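Local coordinates for protein chitooligosaccharide oxidase (Gibberella zeae, PDB 6Y0R) that oxidises the C1 hydroxyl of chitooligosaccharides to the corresponding lactones with a bicovalently bound FAD, passing the electrons to molecular oxygen to give hydrogen peroxide, at residues L240-N245 with M267-S272; Q249-F254 with S356-V361. All blocks are in the same frame, centred on the assembly; numbering follows the deposited sequence.

Contact 1 (L240-N245 with M267-S272); sequences LNWDQN and MQMGVS
Met269 meets Leu240 and Trp242 in a small apolar and Met-aromatic contact between strand 265-272, an inner strand of the seven-stranded antiparallel sheet, and the loop that leads from strand 233-239 to helix 247-260. The backbones stay well apart, with Leu240 CA 10.2 Å from Met269 CA, and the thioether bridges the space. Met269 leaves the strand with CG anti to the backbone N (chi1 -179°), then bends at both following torsions, which brings its sulfur and methyl to the two loop side chains. The methyl does most of the work at the indole: Met269 CE lies 3.7 Å from Trp242 CH2 and 3.8 Å from Trp242 CZ3, on the benzo end of the ring. Met269 SD is 5.1 Å from the centroid of the six-membered ring and 48° off its normal, an oblique approach. Leu240 crosses the methionine at about a right angle, its CD1 3.9 Å from Met269 SD. Leu240 CD1 also lies over one face of the indole, toward the rim, 3.2 Å above the plane, and so touches both the sulfur and the ring. Phe300 meets Trp242 edge-to-face, and Tyr276 of strand 275-283 also packs against the indole. The arrangement is a Met-aromatic contact within the helix-on-sheet packing of an antiparallel sheet, where side chains of the loop entering helix 247-260 join Leu251 and Phe254 of that helix in packing on Met269.

Contact 2 (Q249-F254 with S356-V361); sequences QGLYDF and SFVNFV
Leu251 of helix 247-260 packs against Phe357 and Val358 of helix 351-367, joining two helices that lie on the same face of the seven-stranded antiparallel sheet, in the helix-covered antiparallel sheet of an alpha+beta domain. The contact across the helices is wholly apolar and passes through one methyl group. Leu251 carries CG anti to its carbonyl carbon (chi1 -65°), and from there CD1 reaches the neighbouring helix, where the two consecutive residues receive it. All three side chains are buried, although the nearest CA atoms, those of Leu251 and Val358, are 9.1 Å apart. Toward the sheet, Leu251 also touches Met269 and Met376 and Phe357 touches Leu374; Phe357 packs besides on Ser431 and Ile432 of helix 420-433.

The side-chain hydrogen bond within segment 249-254 joins Asp253 to Gln249 one turn back, whose NE2 gives a fairly straight hydrogen bond to Asp253 OD1 (3.0 Å, 163°); the bond runs nearly in the amide plane but meets the carboxylate from above its plane.

In the apolar contact the Phe357 ring is used in two ways. Val361 CG2, from the same helix, lies over one face near its rim, whereas the leucine uses the edge: Leu251 CD1 sits near the ring plane, 3.9 Å from Phe357 CD2. Its tightest approach is to the valine methyl, with Leu251 CD1 3.5 Å from Val358 CG2.

Contacts 1 and 2 lie with their centres about 8 Å apart and form neighbouring parts of one packing layer over the seven-stranded sheet. Their segments alternate along the chain: the loop 240-245 leads into helix 247-260, which is followed by strand 265-272, and helix 351-367 comes later. Aromatic rings pack on backbone where Trp242 CH2 lies 3.3 Å from Gly250 C and Phe254 CZ lies 3.6 Å from Gln268 C. A probable hydrogen bond of 2.7 Å ties Gln244 NE2 to Asn359 OD1. The centres of contacts 1 and 2 lie about 24 and 25 Å from the chain's centre, on the same side. Both are structural packing; none of their touching residues is known to act on the FAD.

Contact 1 (L240-N245 with M267-S272)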
ATOM      1  N   LEU A 240      26.241   5.075  -1.623  1.00 20.42           N
ATOM      2  CA  LEU A 240      26.669   5.788  -2.839  1.00 20.42           C
ATOM      3  C   LEU A 240      27.138   7.188  -2.458  1.00 22.11           C
ATOM      4  O   LEU A 240      26.622   7.742  -1.491  1.00 23.51           O
ATOM      5  CB  LEU A 240      25.533   5.859  -3.863  1.00 30.00           C
ATOM      6  CG  LEU A 240      25.081   4.526  -4.467  1.00 30.00           C
ATOM      7  CD1 LEU A 240      23.859   4.725  -5.349  1.00 30.00           C
ATOM      8  CD2 LEU A 240      26.213   3.879  -5.249  1.00 30.00           C
ATOM      9  N   ASN A 241      28.052   7.729  -3.264  1.00 23.03           N
ATOM     10  CA  ASN A 241      28.548   9.112  -3.131  1.00 24.55           C
ATOM     11  C   ASN A 241      28.365   9.765  -4.496  1.00 25.02           C
ATOM     12  O   ASN A 241      29.351   9.966  -5.225  1.00 26.79           O
ATOM     13  CB  ASN A 241      29.985   9.076  -2.612  1.00 27.70           C
ATOM     14  CG  ASN A 241      30.551  10.453  -2.359  1.00 32.33           C
ATOM     15  OD1 ASN A 241      29.824  11.393  -2.049  1.00 39.40           O
ATOM     16  ND2 ASN A 241      31.859  10.576  -2.527  1.00 39.90           N
ATOM     17  N   TRP A 242      27.126  10.070  -4.829  1.00 22.75           N
ATOM     18  CA  TRP A 242      26.737  10.649  -6.122  1.00 22.68           C
ATOM     19  C   TRP A 242      26.546  12.149  -5.995  1.00 26.49           C
ATOM     20  O   TRP A 242      26.214  12.634  -4.904  1.00 26.49           O
ATOM     21  CB  TRP A 242      25.474   9.956  -6.646  1.00 21.90           C
ATOM     22  CG  TRP A 242      25.711   8.560  -7.138  1.00 21.18           C
ATOM     23  CD1 TRP A 242      26.898   7.909  -7.324  1.00 24.77           C
ATOM     24  CD2 TRP A 242      24.690   7.663  -7.601  1.00 20.62           C
ATOM     25  NE1 TRP A 242      26.686   6.632  -7.792  1.00 24.44           N
ATOM     26  CE2 TRP A 242      25.333   6.462  -8.005  1.00 21.67           C
ATOM     27  CE3 TRP A 242      23.301   7.752  -7.716  1.00 19.69           C
ATOM     28  CZ2 TRP A 242      24.619   5.368  -8.486  1.00 18.87           C
ATOM     29  CZ3 TRP A 242      22.601   6.664  -8.200  1.00 17.77           C
ATOM     30  CH2 TRP A 242      23.251   5.500  -8.601  1.00 17.95           C
ATOM     31  N   ASP A 243      26.696  12.825  -7.111  1.00 25.30           N
ATOM     32  CA  ASP A 243      26.353  14.251  -7.253  1.00 26.42           C
ATOM     33  C   ASP A 243      25.665  14.432  -8.600  1.00 27.81           C
ATOM     34  O   ASP A 243      25.328  13.440  -9.306  1.00 26.23           O
ATOM     35  CB  ASP A 243      27.590  15.133  -7.069  1.00 28.02           C
ATOM     36  CG  ASP A 243      28.721  14.859  -8.037  1.00 32.41           C
ATOM     37  OD1 ASP A 243      28.479  14.204  -9.068  1.00 28.43           O
ATOM     38  OD2 ASP A 243      29.859  15.309  -7.748  1.00 36.30           O
ATOM     39  N   GLN A 244      25.489  15.683  -9.008  1.00 28.55           N
ATOM     40  CA  GLN A 244      24.741  15.999 -10.238  1.00 31.04           C
ATOM     41  C   GLN A 244      25.446  15.371 -11.450  1.00 31.65           C
ATOM     42  O   GLN A 244      24.742  14.976 -12.387  1.00 34.05           O
ATOM     43  CB  GLN A 244      24.517  17.519 -10.222  1.00 35.31           C
ATOM     44  CG  GLN A 244      23.597  18.023 -11.310  1.00 37.95           C
ATOM     45  CD  GLN A 244      23.113  19.422 -11.007  1.00 40.49           C
ATOM     46  OE1 GLN A 244      23.656  20.125 -10.160  1.00 44.75           O
ATOM     47  NE2 GLN A 244      22.059  19.820 -11.694  1.00 47.71           N
ATOM     48  N   ASN A 245      26.772  15.163 -11.429  1.00 28.70           N
ATOM     49  CA  ASN A 245      27.505  14.575 -12.583  1.00 30.86           C
ATOM     50  C   ASN A 245      27.359  13.051 -12.677  1.00 27.66           C
ATOM     51  O   ASN A 245      27.519  12.533 -13.791  1.00 33.47           O
ATOM     52  CB  ASN A 245      29.007  14.863 -12.541  1.00 33.92           C
ATOM     53  CG  ASN A 245      29.313  16.332 -12.721  1.00 39.79           C
ATOM     54  OD1 ASN A 245      28.840  16.961 -13.662  1.00 47.52           O
ATOM     55  ND2 ASN A 245      30.081  16.890 -11.806  1.00 42.63           N
ATOM     56  N   MET A 267      14.506  -4.510  -5.344  1.00 14.81           N
ATOM     57  CA  MET A 267      15.340  -3.472  -4.748  1.00 15.94           C
ATOM     58  C   MET A 267      14.850  -2.093  -5.141  1.00 14.58           C
ATOM     59  O   MET A 267      13.994  -1.958  -6.066  1.00 17.36           O
ATOM     60  CB  MET A 267      16.813  -3.626  -5.138  1.00 18.88           C
ATOM     61  CG  MET A 267      17.114  -3.443  -6.565  1.00 19.94           C
ATOM     62  SD  MET A 267      18.939  -3.773  -6.725  1.00 23.81           S
ATOM     63  CE  MET A 267      19.557  -3.017  -5.241  1.00 37.28           C
ATOM     64  N   GLN A 268      15.376  -1.133  -4.413  1.00 15.78           N
ATOM     65  CA  GLN A 268      14.953   0.269  -4.540  1.00 15.88           C
ATOM     66  C   GLN A 268      16.134   1.216  -4.318  1.00 15.49           C
ATOM     67  O   GLN A 268      17.091   0.866  -3.625  1.00 15.81           O
ATOM     68  CB  GLN A 268      13.799   0.512  -3.570  1.00 18.43           C
ATOM     69  CG  GLN A 268      14.217   0.344  -2.136  1.00 21.02           C
ATOM     70  CD  GLN A 268      13.063   0.433  -1.157  1.00 29.93           C
ATOM     71  OE1 GLN A 268      11.922   0.756  -1.505  1.00 37.39           O
ATOM     72  NE2 GLN A 268      13.355   0.037   0.077  1.00 33.79           N
ATOM     73  N   MET A 269      15.970   2.423  -4.834  1.00 14.84           N
ATOM     74  CA  MET A 269      16.912   3.515  -4.653  1.00 14.81           C
ATOM     75  C   MET A 269      16.277   4.518  -3.692  1.00 16.39           C
ATOM     76  O   MET A 269      15.166   5.007  -4.001  1.00 17.17           O
ATOM     77  CB  MET A 269      17.234   4.183  -5.980  1.00 16.75           C
ATOM     78  CG  MET A 269      18.236   5.307  -5.828  1.00 18.84           C
ATOM     79  SD  MET A 269      19.933   4.789  -5.567  1.00 20.52           S
ATOM     80  CE  MET A 269      20.274   3.881  -7.068  1.00 18.52           C
ATOM     81  N   GLY A 270      16.932   4.803  -2.569  1.00 16.65           N
ATOM     82  CA  GLY A 270      16.475   5.867  -1.666  1.00 17.31           C
ATOM     83  C   GLY A 270      17.222   7.162  -1.959  1.00 19.37           C
ATOM     84  O   GLY A 270      18.431   7.098  -2.327  1.00 18.26           O
ATOM     85  N   VAL A 271      16.546   8.318  -1.901  1.00 17.67           N
ATOM     86  CA  VAL A 271      17.169   9.631  -2.217  1.00 17.31           C
ATOM     87  C   VAL A 271      16.685  10.602  -1.153  1.00 18.82           C
ATOM     88  O   VAL A 271      15.488  10.606  -0.868  1.00 18.28           O
ATOM     89  CB  VAL A 271      16.830  10.124  -3.627  1.00 17.47           C
ATOM     90  CG1 VAL A 271      17.633  11.376  -3.935  1.00 19.96           C
ATOM     91  CG2 VAL A 271      17.049   9.044  -4.719  1.00 18.43           C
ATOM     92  N   SER A 272      17.578  11.394  -0.593  1.00 18.53           N
ATOM     93  CA  SER A 272      17.209  12.527   0.289  1.00 19.51           C
ATOM     94  C   SER A 272      18.316  13.564   0.156  1.00 21.45           C
ATOM     95  O   SER A 272      19.191  13.389  -0.694  1.00 20.15           O
ATOM     96  CB  SER A 272      17.086  12.077   1.695  1.00 20.79           C
ATOM     97  OG  SER A 272      18.366  11.738   2.229  1.00 23.02           O
TER

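Contact 2 (Q249-F254 with S356-V361)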
ATOM      1  N   GLN A 249      23.493   8.943 -14.653  1.00 19.98           N
ATOM      2  CA  GLN A 249      23.894   7.677 -15.278  1.00 20.07           C
ATOM      3  C   GLN A 249      23.789   6.552 -14.255  1.00 17.07           C
ATOM      4  O   GLN A 249      23.437   5.468 -14.685  1.00 19.06           O
ATOM      5  CB  GLN A 249      25.332   7.704 -15.794  1.00 21.33           C
ATOM      6  CG  GLN A 249      25.688   6.444 -16.561  1.00 21.53           C
ATOM      7  CD  GLN A 249      25.084   6.410 -17.932  1.00 21.80           C
ATOM      8  OE1 GLN A 249      25.202   7.364 -18.703  1.00 25.57           O
ATOM      9  NE2 GLN A 249      24.410   5.322 -18.244  1.00 22.66           N
ATOM     10  N   GLY A 250      24.036   6.819 -12.973  1.00 18.00           N
ATOM     11  CA  GLY A 250      23.850   5.820 -11.906  1.00 16.95           C
ATOM     12  C   GLY A 250      22.385   5.376 -11.833  1.00 16.11           C
ATOM     13  O   GLY A 250      22.102   4.157 -11.811  1.00 16.23           O
ATOM     14  N   LEU A 251      21.432   6.309 -11.846  1.00 15.95           N
ATOM     15  CA  LEU A 251      19.981   5.935 -11.809  1.00 16.13           C
ATOM     16  C   LEU A 251      19.580   5.184 -13.073  1.00 16.14           C
ATOM     17  O   LEU A 251      18.868   4.164 -12.999  1.00 18.31           O
ATOM     18  CB  LEU A 251      19.127   7.198 -11.661  1.00 17.29           C
ATOM     19  CG  LEU A 251      19.302   7.961 -10.359  1.00 18.15           C
ATOM     20  CD1 LEU A 251      18.667   9.344 -10.452  1.00 18.27           C
ATOM     21  CD2 LEU A 251      18.742   7.182  -9.194  1.00 20.47           C
ATOM     22  N   TYR A 252      20.100   5.626 -14.218  1.00 18.03           N
ATOM     23  CA  TYR A 252      19.789   4.957 -15.489  1.00 18.01           C
ATOM     24  C   TYR A 252      20.349   3.536 -15.467  1.00 16.84           C
ATOM     25  O   TYR A 252      19.671   2.604 -15.852  1.00 17.89           O
ATOM     26  CB  TYR A 252      20.334   5.755 -16.667  1.00 19.17           C
ATOM     27  CG  TYR A 252      19.958   5.162 -18.005  1.00 22.20           C
ATOM     28  CD1 TYR A 252      18.708   5.382 -18.546  1.00 24.76           C
ATOM     29  CD2 TYR A 252      20.852   4.401 -18.735  1.00 24.56           C
ATOM     30  CE1 TYR A 252      18.362   4.852 -19.777  1.00 25.89           C
ATOM     31  CE2 TYR A 252      20.511   3.830 -19.944  1.00 24.09           C
ATOM     32  CZ  TYR A 252      19.275   4.101 -20.491  1.00 26.71           C
ATOM     33  OH  TYR A 252      18.920   3.557 -21.693  1.00 29.22           O
ATOM     34  N   ASP A 253      21.568   3.359 -14.970  1.00 17.93           N
ATOM     35  CA  ASP A 253      22.209   2.028 -14.913  1.00 18.39           C
ATOM     36  C   ASP A 253      21.459   1.136 -13.932  1.00 17.71           C
ATOM     37  O   ASP A 253      21.249  -0.045 -14.225  1.00 19.53           O
ATOM     38  CB  ASP A 253      23.660   2.114 -14.496  1.00 19.48           C
ATOM     39  CG  ASP A 253      24.563   2.703 -15.568  1.00 21.76           C
ATOM     40  OD1 ASP A 253      24.145   2.722 -16.769  1.00 25.73           O
ATOM     41  OD2 ASP A 253      25.661   3.151 -15.177  1.00 23.33           O
ATOM     42  N   PHE A 254      20.984   1.715 -12.832  1.00 17.06           N
ATOM     43  CA  PHE A 254      20.135   0.982 -11.868  1.00 16.79           C
ATOM     44  C   PHE A 254      18.888   0.466 -12.581  1.00 17.16           C
ATOM     45  O   PHE A 254      18.511  -0.709 -12.488  1.00 16.46           O
ATOM     46  CB  PHE A 254      19.785   1.926 -10.714  1.00 16.77           C
ATOM     47  CG  PHE A 254      18.954   1.345  -9.594  1.00 17.27           C
ATOM     48  CD1 PHE A 254      19.485   0.450  -8.689  1.00 17.96           C
ATOM     49  CD2 PHE A 254      17.638   1.724  -9.448  1.00 18.34           C
ATOM     50  CE1 PHE A 254      18.706  -0.056  -7.659  1.00 19.79           C
ATOM     51  CE2 PHE A 254      16.858   1.226  -8.409  1.00 20.36           C
ATOM     52  CZ  PHE A 254      17.390   0.315  -7.524  1.00 18.47           C
ATOM     53  N   SER A 356      16.862  15.573 -15.669  1.00 24.42           N
ATOM     54  CA  SER A 356      15.867  16.575 -15.198  1.00 25.14           C
ATOM     55  C   SER A 356      15.587  16.352 -13.723  1.00 21.72           C
ATOM     56  O   SER A 356      15.570  17.287 -12.934  1.00 23.79           O
ATOM     57  CB  SER A 356      14.578  16.517 -15.962  1.00 28.57           C
ATOM     58  OG  SER A 356      14.841  16.716 -17.335  1.00 42.59           O
ATOM     59  N   PHE A 357      15.331  15.090 -13.365  1.00 22.14           N
ATOM     60  CA  PHE A 357      15.073  14.676 -11.974  1.00 21.03           C
ATOM     61  C   PHE A 357      16.240  15.063 -11.067  1.00 20.58           C
ATOM     62  O   PHE A 357      16.060  15.687 -10.020  1.00 21.29           O
ATOM     63  CB  PHE A 357      14.778  13.177 -11.988  1.00 21.34           C
ATOM     64  CG  PHE A 357      14.635  12.558 -10.637  1.00 23.48           C
ATOM     65  CD1 PHE A 357      13.640  12.954  -9.775  1.00 24.71           C
ATOM     66  CD2 PHE A 357      15.449  11.504 -10.258  1.00 27.18           C
ATOM     67  CE1 PHE A 357      13.508  12.367  -8.526  1.00 24.39           C
ATOM     68  CE2 PHE A 357      15.312  10.913  -9.015  1.00 27.77           C
ATOM     69  CZ  PHE A 357      14.344  11.358  -8.147  1.00 27.46           C
ATOM     70  N   VAL A 358      17.457  14.639 -11.419  1.00 22.56           N
ATOM     71  CA  VAL A 358      18.671  14.896 -10.599  1.00 20.23           C
ATOM     72  C   VAL A 358      18.897  16.427 -10.503  1.00 20.89           C
ATOM     73  O   VAL A 358      19.266  16.893  -9.432  1.00 20.29           O
ATOM     74  CB  VAL A 358      19.876  14.166 -11.210  1.00 20.47           C
ATOM     75  CG1 VAL A 358      21.160  14.673 -10.599  1.00 22.19           C
ATOM     76  CG2 VAL A 358      19.761  12.646 -11.079  1.00 20.97           C
ATOM     77  N   ASN A 359      18.677  17.164 -11.597  1.00 24.23           N
ATOM     78  CA  ASN A 359      18.761  18.660 -11.599  1.00 24.65           C
ATOM     79  C   ASN A 359      17.829  19.247 -10.527  1.00 24.37           C
ATOM     80  O   ASN A 359      18.283  20.097  -9.730  1.00 26.18           O
ATOM     81  CB  ASN A 359      18.512  19.195 -13.013  1.00 27.74           C
ATOM     82  CG  ASN A 359      19.677  18.912 -13.949  1.00 34.97           C
ATOM     83  OD1 ASN A 359      20.714  18.362 -13.536  1.00 45.04           O
ATOM     84  ND2 ASN A 359      19.528  19.298 -15.206  1.00 41.54           N
ATOM     85  N   PHE A 360      16.582  18.774 -10.428  1.00 22.67           N
ATOM     86  CA  PHE A 360      15.615  19.236  -9.408  1.00 21.47           C
ATOM     87  C   PHE A 360      16.136  18.846  -8.024  1.00 22.20           C
ATOM     88  O   PHE A 360      16.165  19.668  -7.092  1.00 22.92           O
ATOM     89  CB  PHE A 360      14.214  18.678  -9.665  1.00 23.17           C
ATOM     90  CG  PHE A 360      13.184  19.226  -8.715  1.00 23.63           C
ATOM     91  CD1 PHE A 360      13.082  18.739  -7.415  1.00 23.95           C
ATOM     92  CD2 PHE A 360      12.375  20.290  -9.088  1.00 24.67           C
ATOM     93  CE1 PHE A 360      12.163  19.272  -6.523  1.00 27.57           C
ATOM     94  CE2 PHE A 360      11.445  20.805  -8.203  1.00 23.97           C
ATOM     95  CZ  PHE A 360      11.365  20.317  -6.923  1.00 25.46           C
ATOM     96  N   VAL A 361      16.570  17.592  -7.870  1.00 22.73           N
ATOM     97  CA  VAL A 361      17.044  17.097  -6.553  1.00 22.74           C
ATOM     98  C   VAL A 361      18.272  17.911  -6.107  1.00 23.80           C
ATOM     99  O   VAL A 361      18.363  18.210  -4.913  1.00 22.39           O
ATOM    100  CB  VAL A 361      17.378  15.600  -6.634  1.00 23.39           C
ATOM    101  CG1 VAL A 361      18.189  15.134  -5.443  1.00 24.83           C
ATOM    102  CG2 VAL A 361      16.096  14.797  -6.779  1.00 24.07           C
TER